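Local coordinates for folylpolyglutamate synthase protein FOLC (Mycobacterium tuberculosis, PDB 2VOS) that probably adds L-glutamate to dihydropteroate and to tetrahydrofolates in ATP-dependent ligase reactions, making dihydrofolate and folylpolyglutamates, and is bound here to ADP, at residues T76-M81 / V333-R338; R91-R95 / R107-G112; Q275-Q280 / Q298-V303; G281-Y286 / L306-A311; S344-V348 / R463-V467. Residues are numbered along the deposited sequence.

Interaction 1: T76-M81 / V333-R338; sequences TSVARM and VTSPGR. With CO (cobalt (II) ion), chain E; ADP (adenosine-5'-diphosphate), chain B.
Arg-80 lays one face of its guanidinium over Pro-336 CD, with NE 3.4 Å from that atom. Its rotamer (chi1 m, chi2 t, chi3 p) brings NE to Thr-334 O at 2.9 Å and NH2 to Thr-334 OG1 at 2.8 Å. Both are hydrogen bonds, though the position of OG1 is less certain. NH2 also bonds the C-terminal Gln-487. Segment 76-81 is helical. Segment 333-338 is an extended loop ending in a type II turn from Ser-335 to Arg-338, with Gly-337 at positive phi. CA atoms are closest at Ser-77/Ser-335 (5.7 Å) and Met-81/Val-333 (5.8 Å). Ser-77 OG and Ser-335 OG lie 2.9 Å apart. Selenomethionine Met-81 packs CG on Val-333 CG2 at 3.8 Å.

The P-loop runs into the first turn of helix 75-88. Thr-76 N donates to ADP O1B (2.7 Å), and Ser-77 N and OG donate to O2A (3.0 and 2.8 Å). Arg-338 NE and NH2 both reach ADP O1A at 2.8 Å, while NH1 holds Pro-336 O (2.7 Å). Thr-76 OG1 binds cobalt at 2.2 Å; ADP O1B, two waters, Ser-98 and Glu-174 complete the site. The loop thus brings Arg-338 to the alpha-phosphate that Ser-77 also holds. Met-81 also touches helix 296-312 and, with Val-333, Leu-291 of strand 284-291; the loop leads into strand 340-343.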
# COMPACT_ATOMS: atom_id res chain seq x y z
N THR A 76 1.33 -0.25 -2.46
CA THR A 76 -0.04 -0.67 -2.83
C THR A 76 -0.57 0.20 -3.98
O THR A 76 -1.17 -0.32 -4.94
CB THR A 76 -1.01 -0.65 -1.61
OG1 THR A 76 -0.65 -1.75 -0.80
CG2 THR A 76 -2.47 -0.91 -2.11
N SER A 77 -0.40 1.51 -3.86
CA SER A 77 -0.91 2.37 -4.93
C SER A 77 -0.22 2.05 -6.28
O SER A 77 -0.87 2.01 -7.35
CB SER A 77 -0.63 3.83 -4.58
OG SER A 77 -1.48 4.31 -3.56
N VAL A 78 1.10 1.84 -6.26
CA VAL A 78 1.83 1.47 -7.49
C VAL A 78 1.34 0.13 -8.00
O VAL A 78 1.18 -0.06 -9.23
CB VAL A 78 3.40 1.44 -7.28
CG1 VAL A 78 4.11 0.78 -8.56
CG2 VAL A 78 3.92 2.89 -7.08
N ALA A 79 1.10 -0.83 -7.10
CA ALA A 79 0.64 -2.17 -7.52
C ALA A 79 -0.68 -2.00 -8.27
O ALA A 79 -0.89 -2.61 -9.30
CB ALA A 79 0.41 -3.08 -6.32
N ARG A 80 -1.59 -1.20 -7.71
CA ARG A 80 -2.90 -1.01 -8.37
C ARG A 80 -2.83 -0.26 -9.71
O ARG A 80 -3.66 -0.54 -10.59
CB ARG A 80 -3.88 -0.31 -7.47
CG ARG A 80 -4.15 -1.19 -6.16
CD ARG A 80 -5.10 -0.43 -5.22
NE ARG A 80 -6.48 -0.31 -5.75
CZ ARG A 80 -7.47 -1.19 -5.52
NH1 ARG A 80 -7.28 -2.28 -4.78
NH2 ARG A 80 -8.67 -0.98 -6.04
N MSE A 81 -1.89 0.68 -9.85
CA MSE A 81 -1.62 1.38 -11.09
C MSE A 81 -1.05 0.43 -12.17
O MSE A 81 -1.54 0.42 -13.29
CB MSE A 81 -0.63 2.52 -10.87
CG MSE A 81 -1.35 3.71 -10.19
SE MSE A 81 0.06 4.89 -9.54
CE MSE A 81 -1.02 6.29 -8.79
N VAL A 333 -7.67 3.97 -12.48
CA VAL A 333 -7.01 3.62 -11.20
C VAL A 333 -7.90 3.96 -10.03
O VAL A 333 -8.45 5.07 -10.00
CB VAL A 333 -5.72 4.50 -11.02
CG1 VAL A 333 -5.18 4.42 -9.58
CG2 VAL A 333 -4.68 4.04 -12.03
N THR A 334 -7.96 3.08 -9.02
CA THR A 334 -8.50 3.47 -7.68
C THR A 334 -7.42 3.14 -6.67
O THR A 334 -6.50 2.31 -6.94
CB THR A 334 -9.79 2.74 -7.30
OG1 THR A 334 -9.51 1.33 -7.36
CG2 THR A 334 -10.91 3.06 -8.28
N SER A 335 -7.42 3.85 -5.54
CA SER A 335 -6.54 3.42 -4.43
C SER A 335 -7.33 3.68 -3.12
O SER A 335 -7.21 4.71 -2.50
CB SER A 335 -5.21 4.16 -4.45
OG SER A 335 -4.28 3.52 -3.54
N PRO A 336 -8.20 2.74 -2.76
CA PRO A 336 -9.09 2.90 -1.64
C PRO A 336 -8.28 3.21 -0.39
O PRO A 336 -7.18 2.71 -0.20
CB PRO A 336 -9.77 1.56 -1.48
CG PRO A 336 -9.39 0.72 -2.78
CD PRO A 336 -8.29 1.43 -3.45
N GLY A 337 -8.82 4.10 0.42
CA GLY A 337 -8.17 4.49 1.68
C GLY A 337 -6.91 5.29 1.49
O GLY A 337 -6.21 5.49 2.47
N ARG A 338 -6.57 5.74 0.26
CA ARG A 338 -5.45 6.73 0.08
C ARG A 338 -6.04 8.07 -0.37
O ARG A 338 -6.47 8.25 -1.54
CB ARG A 338 -4.39 6.24 -0.93
CG ARG A 338 -3.45 5.14 -0.34
CD ARG A 338 -4.26 3.98 0.20
NE ARG A 338 -3.46 2.80 0.56
CZ ARG A 338 -3.96 1.65 1.03
NH1 ARG A 338 -5.26 1.46 1.22
NH2 ARG A 338 -3.14 0.65 1.33
CO CO E . 0.73 -1.73 0.91
PB ADP B . 2.37 1.04 0.93
O1B ADP B . 1.66 -0.08 0.22
O2B ADP B . 2.13 1.04 2.42
O3B ADP B . 3.81 1.26 0.57
PA ADP B . 0.25 2.84 -0.08
O1A ADP B . -0.75 1.94 0.64
O2A ADP B . 0.11 3.30 -1.52
O3A ADP B . 1.77 2.43 0.34
O5' ADP B . 0.12 4.23 0.76
C5' ADP B . 0.06 4.32 2.19
C4' ADP B . 0.02 5.83 2.50
O4' ADP B . 1.29 6.42 2.10
C3' ADP B . -0.97 6.63 1.66
O3' ADP B . -2.16 6.87 2.38
C2' ADP B . -0.39 7.99 1.40
O2' ADP B . -0.56 8.77 2.64
C1' ADP B . 1.08 7.69 1.43
N9 ADP B . 1.76 7.51 0.12
C8 ADP B . 1.48 6.68 -0.94
N7 ADP B . 2.44 6.83 -1.91
C5 ADP B . 3.38 7.68 -1.40
C6 ADP B . 4.66 8.24 -1.86
N6 ADP B . 5.16 7.92 -3.07
N1 ADP B . 5.26 9.11 -1.04
C2 ADP B . 4.79 9.52 0.17
N3 ADP B . 3.63 9.03 0.68
C4 ADP B . 2.92 8.14 -0.09
O HOH W 1 -0.59 -0.51 2.00
O HOH W 2 2.01 -1.97 2.63

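Interaction 2: R91-R95 / R107-G112; sequences RRTGR and RISIDG
This is an antiparallel beta hairpin contact at one side of the large mixed sheet of the nucleotide-binding domain. Strands 93-95 and 108-110 run at 168° with their axes 4.6 Å apart. Gly-94 and Ile-110 form a non-hydrogen-bonded pair (CA-CA 4.4 Å). Arg-95 and Ser-109 form a hydrogen-bonded pair (CA-CA 5.1 Å). Arg-95 N to Ser-109 O and Ser-109 N to Arg-95 O are both 2.9 Å. Asp-111 N adds a hydrogen bond to Thr-93 O at 3.0 Å. Gly-94 CA sits 3.2 Å from Ser-109 O and 4.0 Å from Ile-110 CD1. Asp-111 and Gly-112 then take positive phi (63° and 86°) and turn the chain.

Arg-92, extended with chi1 to chi3 all t, forms a salt bridge with Asp-111: NE to OD1 is 2.9 Å and NH1 to OD2 is 2.8 Å. Ile-110 CG2 lies over one face of its guanidinium. Arg-95 (t, t, p) folds its guanidinium over Ser-109 CB, while its NE pairs with Asp-83 of helix 75-88. One water links Thr-93 OG1 (3.0 Å) to Gly-112 N (2.9 Å); Asp-83 also hydrogen-bonds Thr-93 OG1. Another joins Arg-95 O (2.8 Å) and Ser-109 OG (2.9 Å), and a third Arg-95 NH2 (2.7 Å) and Ser-109 OG (2.8 Å). The salt bridge thus ties the start of one strand to the turn after the other, and the polar ends of Arg-95 and Ser-109 meet largely through water.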
# COMPACT_ATOMS: atom_id res chain seq x y z
N ARG A 91 -4.18 -7.62 -20.99
CA ARG A 91 -3.68 -8.87 -20.37
C ARG A 91 -4.40 -9.11 -19.04
O ARG A 91 -4.76 -8.17 -18.33
CB ARG A 91 -2.18 -8.78 -20.11
CG ARG A 91 -1.31 -9.18 -21.33
CD ARG A 91 -1.61 -8.34 -22.59
NE ARG A 91 -0.48 -8.45 -23.55
CZ ARG A 91 -0.18 -7.55 -24.48
NH1 ARG A 91 -0.91 -6.44 -24.60
NH2 ARG A 91 0.87 -7.74 -25.25
N ARG A 92 -4.61 -10.37 -18.71
CA ARG A 92 -5.37 -10.71 -17.56
C ARG A 92 -4.42 -10.67 -16.39
O ARG A 92 -3.32 -11.27 -16.45
CB ARG A 92 -5.92 -12.12 -17.75
CG ARG A 92 -6.83 -12.48 -16.67
CD ARG A 92 -7.61 -13.76 -16.98
NE ARG A 92 -8.71 -13.69 -16.09
CZ ARG A 92 -9.31 -14.74 -15.58
NH1 ARG A 92 -10.33 -14.55 -14.78
NH2 ARG A 92 -8.90 -15.95 -15.94
N THR A 93 -4.79 -9.91 -15.35
CA THR A 93 -3.84 -9.77 -14.23
C THR A 93 -4.26 -10.55 -12.97
O THR A 93 -5.45 -10.84 -12.74
CB THR A 93 -3.74 -8.30 -13.75
OG1 THR A 93 -5.07 -7.83 -13.49
CG2 THR A 93 -3.05 -7.42 -14.81
N GLY A 94 -3.28 -10.86 -12.15
CA GLY A 94 -3.58 -11.21 -10.74
C GLY A 94 -2.77 -10.21 -9.95
O GLY A 94 -1.67 -9.81 -10.36
N ARG A 95 -3.28 -9.78 -8.79
CA ARG A 95 -2.58 -8.82 -8.01
C ARG A 95 -2.71 -9.20 -6.51
O ARG A 95 -3.81 -9.53 -6.02
CB ARG A 95 -3.15 -7.40 -8.23
CG ARG A 95 -2.61 -6.43 -7.17
CD ARG A 95 -2.97 -4.96 -7.47
NE ARG A 95 -4.34 -4.75 -8.03
CZ ARG A 95 -5.45 -4.67 -7.28
NH1 ARG A 95 -5.40 -4.85 -5.94
NH2 ARG A 95 -6.61 -4.39 -7.87
N ARG A 107 -6.76 -8.91 -0.65
CA ARG A 107 -5.33 -9.33 -0.83
C ARG A 107 -5.12 -10.15 -2.09
O ARG A 107 -3.98 -10.33 -2.48
CB ARG A 107 -4.86 -10.19 0.34
CG ARG A 107 -4.91 -9.37 1.66
CD ARG A 107 -4.74 -10.27 2.89
NE ARG A 107 -4.53 -9.41 4.08
CZ ARG A 107 -3.33 -8.97 4.52
NH1 ARG A 107 -2.16 -9.33 3.91
NH2 ARG A 107 -3.28 -8.19 5.62
N ILE A 108 -6.19 -10.66 -2.69
CA ILE A 108 -6.04 -11.45 -3.93
C ILE A 108 -7.06 -10.97 -4.92
O ILE A 108 -8.26 -11.16 -4.72
CB ILE A 108 -6.26 -12.97 -3.66
CG1 ILE A 108 -5.40 -13.42 -2.46
CG2 ILE A 108 -6.06 -13.82 -4.98
CD1 ILE A 108 -5.73 -14.85 -1.90
N SER A 109 -6.59 -10.33 -6.00
CA SER A 109 -7.44 -9.78 -7.00
C SER A 109 -7.12 -10.41 -8.32
O SER A 109 -5.96 -10.73 -8.59
CB SER A 109 -7.22 -8.26 -7.13
OG SER A 109 -7.57 -7.62 -5.88
N ILE A 110 -8.15 -10.62 -9.13
CA ILE A 110 -7.98 -11.13 -10.54
C ILE A 110 -8.78 -10.17 -11.41
O ILE A 110 -9.89 -9.79 -10.99
CB ILE A 110 -8.61 -12.56 -10.71
CG1 ILE A 110 -7.97 -13.58 -9.73
CG2 ILE A 110 -8.54 -13.00 -12.24
CD1 ILE A 110 -6.55 -13.85 -10.02
N ASP A 111 -8.18 -9.73 -12.52
CA ASP A 111 -8.82 -8.84 -13.47
C ASP A 111 -9.13 -7.51 -12.80
O ASP A 111 -10.12 -6.90 -13.16
CB ASP A 111 -10.16 -9.43 -13.97
CG ASP A 111 -9.97 -10.77 -14.72
OD1 ASP A 111 -9.12 -10.81 -15.65
OD2 ASP A 111 -10.71 -11.75 -14.41
N GLY A 112 -8.35 -7.09 -11.80
CA GLY A 112 -8.54 -5.77 -11.19
C GLY A 112 -9.57 -5.73 -10.06
O GLY A 112 -9.89 -4.66 -9.58
O HOH W 3 -5.94 -8.14 -10.64
O HOH W 4 -5.04 -7.52 -4.51
O HOH W 5 -8.79 -5.20 -6.50

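Interaction 3: Q275-Q280 / Q298-V303; sequences QVLQLQ and QAHNAV. With ADP (adenosine-5'-diphosphate), chain B.
Leu-277 and Leu-279, both in the m,t rotamer, point from strand 275-280 onto helix 298-303. Leu-277 CD2 meets Ala-299 CB at 3.7 Å and its CD1 meets Ala-302 CB at 4.0 Å. Leu-279 CD2 reaches Val-303 CB at 3.9 Å. Val-303 has chi1 p, and its CG2 also lies 3.7 Å from Gln-280 O. The axes pass at 9.6 Å and cross at -40°, with Ala-299 and Ala-302 against the leucines. CA atoms are nearest at Leu-277/Ala-299 (7.2 Å) and Leu-279/Val-303 (6.3 Å). This is helix-on-sheet packing within the Mur ligase middle domain, with a three-stranded antiparallel sheet against helix 296-312. Gln-275 (chi1 p, chi2 t) places OE1 3.4 Å from Ala-299 CB; that oxygen is bonded by Arg-268. Away from the strand, Asn-301 (chi1 m) reads the adenine of ADP. Its OD1 accepts from N6 and its ND2 donates to N7, both at 3.0 Å. Gln-298 (m,m) accepts a hydrogen bond from this amide, with OE1 2.9 Å from Asn-301 ND2.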
# COMPACT_ATOMS: atom_id res chain seq x y z
N GLN A 275 -5.81 14.97 -10.95
CA GLN A 275 -4.76 15.78 -11.56
C GLN A 275 -4.53 15.31 -13.00
O GLN A 275 -4.90 14.21 -13.36
CB GLN A 275 -3.43 15.57 -10.80
CG GLN A 275 -3.07 14.11 -10.53
CD GLN A 275 -1.98 13.96 -9.45
OE1 GLN A 275 -0.84 14.43 -9.66
NE2 GLN A 275 -2.33 13.35 -8.29
N VAL A 276 -3.90 16.17 -13.80
CA VAL A 276 -3.60 15.82 -15.16
C VAL A 276 -2.08 15.85 -15.27
O VAL A 276 -1.44 16.80 -14.83
CB VAL A 276 -4.23 16.84 -16.10
CG1 VAL A 276 -3.75 16.54 -17.54
CG2 VAL A 276 -5.81 16.76 -16.03
N LEU A 277 -1.49 14.83 -15.87
CA LEU A 277 -0.05 14.65 -15.94
C LEU A 277 0.50 14.61 -17.35
O LEU A 277 -0.14 14.12 -18.28
CB LEU A 277 0.34 13.29 -15.23
CG LEU A 277 -0.30 13.11 -13.84
CD1 LEU A 277 0.02 11.66 -13.28
CD2 LEU A 277 0.21 14.15 -12.91
N GLN A 278 1.74 15.05 -17.49
CA GLN A 278 2.51 14.71 -18.66
C GLN A 278 3.73 13.95 -18.17
O GLN A 278 4.53 14.49 -17.38
CB GLN A 278 2.99 16.00 -19.39
CG GLN A 278 3.72 15.62 -20.66
CD GLN A 278 4.14 16.84 -21.46
OE1 GLN A 278 4.91 17.69 -20.97
NE2 GLN A 278 3.65 16.92 -22.73
N LEU A 279 3.88 12.70 -18.63
CA LEU A 279 4.94 11.82 -18.13
C LEU A 279 5.94 11.45 -19.21
O LEU A 279 5.56 11.04 -20.31
CB LEU A 279 4.31 10.55 -17.57
CG LEU A 279 3.24 10.69 -16.46
CD1 LEU A 279 2.62 9.29 -16.02
CD2 LEU A 279 3.80 11.39 -15.22
N GLN A 280 7.22 11.55 -18.88
CA GLN A 280 8.23 10.89 -19.70
C GLN A 280 8.48 9.46 -19.19
O GLN A 280 8.98 9.26 -18.06
CB GLN A 280 9.51 11.68 -19.69
CG GLN A 280 10.58 11.03 -20.58
CD GLN A 280 11.55 12.04 -21.01
OE1 GLN A 280 11.17 13.11 -21.48
NE2 GLN A 280 12.84 11.74 -20.85
N GLN A 298 1.16 10.84 -5.69
CA GLN A 298 0.54 9.91 -6.65
C GLN A 298 1.04 10.14 -8.11
O GLN A 298 1.03 9.24 -8.91
CB GLN A 298 -0.99 9.90 -6.55
CG GLN A 298 -1.48 9.42 -5.14
CD GLN A 298 -1.27 7.93 -4.93
OE1 GLN A 298 -0.65 7.26 -5.75
NE2 GLN A 298 -1.83 7.39 -3.87
N ALA A 299 1.45 11.35 -8.44
CA ALA A 299 2.06 11.55 -9.75
C ALA A 299 3.36 10.76 -9.87
O ALA A 299 3.69 10.22 -10.93
CB ALA A 299 2.32 13.10 -10.02
N HIS A 300 4.10 10.69 -8.77
CA HIS A 300 5.39 9.97 -8.78
C HIS A 300 5.17 8.47 -8.82
O HIS A 300 5.91 7.74 -9.50
CB HIS A 300 6.24 10.39 -7.54
CG HIS A 300 6.77 11.77 -7.68
ND1 HIS A 300 7.68 12.11 -8.68
CD2 HIS A 300 6.47 12.93 -7.05
CE1 HIS A 300 7.90 13.41 -8.65
NE2 HIS A 300 7.18 13.93 -7.67
N ASN A 301 4.16 8.00 -8.08
CA ASN A 301 3.75 6.60 -8.13
C ASN A 301 3.29 6.28 -9.57
O ASN A 301 3.64 5.23 -10.09
CB ASN A 301 2.56 6.30 -7.19
CG ASN A 301 2.97 6.42 -5.72
OD1 ASN A 301 4.17 6.42 -5.41
ND2 ASN A 301 2.00 6.48 -4.82
N ALA A 302 2.51 7.16 -10.19
CA ALA A 302 2.12 6.93 -11.60
C ALA A 302 3.26 6.74 -12.55
O ALA A 302 3.29 5.79 -13.33
CB ALA A 302 1.22 8.06 -12.09
N VAL A 303 4.25 7.62 -12.54
CA VAL A 303 5.29 7.45 -13.56
C VAL A 303 6.14 6.22 -13.22
O VAL A 303 6.67 5.55 -14.10
CB VAL A 303 6.22 8.70 -13.65
CG1 VAL A 303 7.11 8.80 -12.40
CG2 VAL A 303 7.05 8.65 -14.92
PB ADP B . 2.37 1.04 0.93
O1B ADP B . 1.66 -0.08 0.22
O2B ADP B . 2.13 1.04 2.42
O3B ADP B . 3.81 1.26 0.57
PA ADP B . 0.25 2.84 -0.08
O1A ADP B . -0.75 1.94 0.64
O2A ADP B . 0.11 3.30 -1.52
O3A ADP B . 1.77 2.43 0.34
O5' ADP B . 0.12 4.23 0.76
C5' ADP B . 0.06 4.32 2.19
C4' ADP B . 0.02 5.83 2.50
O4' ADP B . 1.29 6.42 2.10
C3' ADP B . -0.97 6.63 1.66
O3' ADP B . -2.16 6.87 2.38
C2' ADP B . -0.39 7.99 1.40
O2' ADP B . -0.56 8.77 2.64
C1' ADP B . 1.08 7.69 1.43
N9 ADP B . 1.76 7.51 0.12
C8 ADP B . 1.48 6.68 -0.94
N7 ADP B . 2.44 6.83 -1.91
C5 ADP B . 3.38 7.68 -1.40
C6 ADP B . 4.66 8.24 -1.86
N6 ADP B . 5.16 7.92 -3.07
N1 ADP B . 5.26 9.11 -1.04
C2 ADP B . 4.79 9.52 0.17
N3 ADP B . 3.63 9.03 0.68
C4 ADP B . 2.92 8.14 -0.09

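Interaction 4: G281-Y286 / L306-A311; sequences GLGGVY and LASVEA
Leu-306 and Tyr-286 form the apolar centre, with Leu-306 CD2 3.7 Å from Tyr-286 CD2 and Leu-306 CD1 over one face of the ring. The motif is a beta hairpin turn docked on a helix, in the Mur ligase middle domain. Strands 274-281 and 284-291 are joined by a type I turn from Gly-281 to Gly-284. Gly-281 N bonds Gly-284 O at 2.9 Å, and the return bond, Gly-284 N to Gly-281 O, is weak at 3.4 Å. Segment 306-311 is helical. Its axis and that of strand 284-286 come within 12.2 Å at 128°. The closest CA pair is Gly-281/Ala-307, 5.5 Å.

There is no room for a side chain at Gly-281: a CB would clash with Glu-310 OE1. Gly-284, at phi 137°, also has backbone angles that call for glycine. Leu-282 (m,t) extends beside the helix, with CG 4.2 Å from Ala-307 CB and CD1 4.3 Å from Ala-311 CB. Val-326 and Phe-330 of helix 323-331 pack on Leu-306.

At the polar edge, Glu-310 (chi1 m, chi2 t, chi3 -58°) reaches over to the turn. Its carboxylate accepts from two successive backbone amides, Leu-282 N to OE1 at 2.6 Å and Gly-283 N to OE2 at 2.8 Å. Tyr-286 (chi1 m) donates its OH to the same Glu-310 OE2 at 2.7 Å.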
# COMPACT_ATOMS: atom_id res chain seq x y z
N GLY A 281 8.07 8.48 -19.98
CA GLY A 281 8.30 7.09 -19.66
C GLY A 281 9.54 6.61 -20.40
O GLY A 281 10.23 7.41 -21.09
N LEU A 282 9.80 5.31 -20.34
CA LEU A 282 10.98 4.74 -21.06
C LEU A 282 10.86 4.84 -22.61
O LEU A 282 11.86 4.93 -23.29
CB LEU A 282 11.17 3.28 -20.68
CG LEU A 282 11.23 3.00 -19.19
CD1 LEU A 282 11.45 1.55 -19.02
CD2 LEU A 282 12.43 3.78 -18.56
N GLY A 283 9.64 4.76 -23.14
CA GLY A 283 9.40 4.81 -24.57
C GLY A 283 8.96 6.17 -25.10
O GLY A 283 8.67 6.31 -26.29
N GLY A 284 8.94 7.20 -24.26
CA GLY A 284 8.66 8.55 -24.76
C GLY A 284 7.72 9.35 -23.87
O GLY A 284 7.46 8.98 -22.72
N VAL A 285 7.17 10.44 -24.41
CA VAL A 285 6.30 11.30 -23.65
C VAL A 285 4.82 10.90 -23.81
O VAL A 285 4.33 10.74 -24.92
CB VAL A 285 6.50 12.75 -24.08
CG1 VAL A 285 5.58 13.71 -23.31
CG2 VAL A 285 7.97 13.14 -23.92
N TYR A 286 4.11 10.74 -22.70
CA TYR A 286 2.70 10.46 -22.74
C TYR A 286 2.00 11.67 -22.13
O TYR A 286 2.30 12.05 -21.02
CB TYR A 286 2.39 9.20 -21.92
CG TYR A 286 3.14 7.93 -22.36
CD1 TYR A 286 2.55 6.98 -23.19
CD2 TYR A 286 4.43 7.70 -21.96
CE1 TYR A 286 3.25 5.81 -23.61
CE2 TYR A 286 5.14 6.55 -22.37
CZ TYR A 286 4.53 5.59 -23.17
OH TYR A 286 5.23 4.44 -23.52
N LEU A 306 4.14 3.37 -14.66
CA LEU A 306 4.26 3.40 -16.11
C LEU A 306 5.62 2.78 -16.55
O LEU A 306 5.65 1.86 -17.37
CB LEU A 306 4.10 4.82 -16.63
CG LEU A 306 4.50 5.08 -18.11
CD1 LEU A 306 3.46 4.34 -18.96
CD2 LEU A 306 4.49 6.60 -18.44
N ALA A 307 6.72 3.27 -16.01
CA ALA A 307 8.04 2.75 -16.36
C ALA A 307 8.11 1.23 -16.09
O ALA A 307 8.62 0.47 -16.92
CB ALA A 307 9.13 3.50 -15.57
N SER A 308 7.49 0.76 -15.02
CA SER A 308 7.49 -0.68 -14.71
C SER A 308 6.73 -1.50 -15.78
O SER A 308 7.15 -2.60 -16.16
CB SER A 308 6.83 -0.94 -13.35
OG SER A 308 7.54 -0.23 -12.33
N VAL A 309 5.61 -0.97 -16.23
CA VAL A 309 4.79 -1.68 -17.23
C VAL A 309 5.50 -1.62 -18.60
O VAL A 309 5.51 -2.62 -19.35
CB VAL A 309 3.38 -1.13 -17.30
CG1 VAL A 309 2.67 -1.70 -18.52
CG2 VAL A 309 2.64 -1.53 -16.01
N GLU A 310 6.15 -0.48 -18.88
CA GLU A 310 6.95 -0.32 -20.10
C GLU A 310 8.07 -1.34 -20.08
O GLU A 310 8.30 -2.04 -21.10
CB GLU A 310 7.55 1.08 -20.17
CG GLU A 310 6.53 2.12 -20.59
CD GLU A 310 7.18 3.47 -20.70
OE1 GLU A 310 7.75 3.92 -19.68
OE2 GLU A 310 7.25 4.04 -21.82
N ALA A 311 8.76 -1.44 -18.95
CA ALA A 311 9.89 -2.39 -18.81
C ALA A 311 9.41 -3.82 -19.03
O ALA A 311 10.02 -4.57 -19.79
CB ALA A 311 10.51 -2.29 -17.44

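Interaction 5: S344-V348 / R463-V467; sequences SAPTV and RTGIV
Residues 347-348 and 464-467 of the two segments pair as parallel beta strands. Thr-347 pairs with Gly-465 (CA-CA 4.5 Å) and Val-348 with Ile-466 (4.7 Å). Ile-466 N donates to Thr-347 O at 2.9 Å, while Thr-347 N to Thr-464 O is a weak hydrogen bond at 3.3 Å. Two CA-H...O contacts add to the pairing: Gly-465 CA to Thr-347 O at 3.0 Å and Val-348 CA to Ile-466 O at 3.2 Å. Before the strand, Ala-345 takes positive phi (50/68) and the Ala-345 to Pro-346 peptide is cis. This reverses the chain between strands 340-343 and 347-350, and Pro-346 then points toward the other segment.

Pro-346 CB lies 3.8 Å from Thr-464 OG1, and its CG is 4.4 Å from Ile-466 CD1. Val-348 (chi1 t) sets CG2 4.2 Å from the same Ile-466 CD1; Ile-466 is m,t. Thr-347 (chi1 m) points to the other face of the sheet from Val-348 and Ile-466, beside Gly-465, where a CB would sit tight against Thr-347 O.

The contact belongs to the mixed sheet of the C-terminal Mur ligase domain. Strand 464-469 runs between strands 347-350 and 374-379, parallel to both. Helix 436-451 packs on Pro-346, Thr-464 and Ile-466 through Val-447, with Ala-443 also on Ile-466. Val-467 touches helix 356-368, and strand 340-343 pairs antiparallel with strand 347-350 at the sheet margin.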
# COMPACT_ATOMS: atom_id res chain seq x y z
N SER A 344 -18.91 14.82 0.97
CA SER A 344 -18.59 16.25 1.00
C SER A 344 -19.66 16.89 1.92
O SER A 344 -20.63 16.19 2.28
CB SER A 344 -18.59 16.83 -0.44
OG SER A 344 -19.90 16.86 -1.05
N ALA A 345 -19.48 18.17 2.33
CA ALA A 345 -20.44 18.86 3.21
C ALA A 345 -20.83 18.07 4.47
O ALA A 345 -21.98 17.66 4.60
CB ALA A 345 -21.68 19.23 2.47
N PRO A 346 -19.91 17.86 5.40
CA PRO A 346 -18.50 18.25 5.39
C PRO A 346 -17.75 17.20 4.56
O PRO A 346 -18.24 16.08 4.40
CB PRO A 346 -18.10 18.10 6.86
CG PRO A 346 -18.92 16.94 7.35
CD PRO A 346 -20.29 17.13 6.64
N THR A 347 -16.58 17.55 4.04
CA THR A 347 -15.71 16.59 3.43
C THR A 347 -15.10 15.67 4.50
O THR A 347 -14.63 16.12 5.52
CB THR A 347 -14.59 17.29 2.67
OG1 THR A 347 -15.18 18.08 1.62
CG2 THR A 347 -13.63 16.26 2.10
N VAL A 348 -15.14 14.37 4.26
CA VAL A 348 -14.46 13.40 5.11
C VAL A 348 -13.51 12.66 4.18
O VAL A 348 -13.94 12.10 3.13
CB VAL A 348 -15.42 12.38 5.71
CG1 VAL A 348 -14.62 11.26 6.46
CG2 VAL A 348 -16.47 13.10 6.64
N ARG A 463 -16.36 24.25 3.29
CA ARG A 463 -14.92 24.39 3.38
C ARG A 463 -14.32 23.84 4.68
O ARG A 463 -13.27 24.27 5.14
CB ARG A 463 -14.49 25.84 3.08
CG ARG A 463 -14.46 26.10 1.53
CD ARG A 463 -14.22 27.58 1.16
NE ARG A 463 -12.91 28.05 1.61
CZ ARG A 463 -12.54 29.34 1.70
NH1 ARG A 463 -13.42 30.29 1.37
NH2 ARG A 463 -11.32 29.68 2.14
N THR A 464 -15.01 22.87 5.28
CA THR A 464 -14.54 22.20 6.47
C THR A 464 -14.37 20.74 6.11
O THR A 464 -14.98 20.25 5.17
CB THR A 464 -15.54 22.30 7.63
OG1 THR A 464 -16.76 21.67 7.25
CG2 THR A 464 -15.88 23.78 7.95
N GLY A 465 -13.56 20.04 6.89
CA GLY A 465 -13.32 18.62 6.66
C GLY A 465 -12.81 17.87 7.89
O GLY A 465 -12.33 18.46 8.86
N ILE A 466 -12.95 16.56 7.80
CA ILE A 466 -12.52 15.61 8.80
C ILE A 466 -11.58 14.65 8.05
O ILE A 466 -11.91 14.19 6.94
CB ILE A 466 -13.71 14.82 9.30
CG1 ILE A 466 -14.68 15.78 9.96
CG2 ILE A 466 -13.29 13.82 10.36
CD1 ILE A 466 -16.02 15.20 10.21
N VAL A 467 -10.42 14.39 8.63
CA VAL A 467 -9.46 13.52 7.99
C VAL A 467 -9.13 12.39 8.94
O VAL A 467 -8.63 12.59 10.07
CB VAL A 467 -8.18 14.28 7.66
CG1 VAL A 467 -7.19 13.32 7.00
CG2 VAL A 467 -8.51 15.45 6.73

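In the fold
Interactions 1 and 3 share the ADP site. The first handles phosphates and cobalt, the second the adenine, with centres 13 Å apart. They touch where Gln-298 NE2 lies 3.1 Å from Ser-77 OG, a probable hydrogen bond, and where Met-81 SE lies 3.4 Å from Ala-302 N. Interaction 2 flanks the same helix 75-88: the like charges Arg-80 NH1 and Arg-95 NH1 approach to 3.4 Å. Interactions 3 and 4 both dock one antiparallel sheet on helix 296-312, with centres 11 Å apart, and Leu-279 O to Tyr-286 N is 2.8 Å. Interaction 5 stands apart in the C-terminal domain, its centre about 22 Å from that of interaction 1.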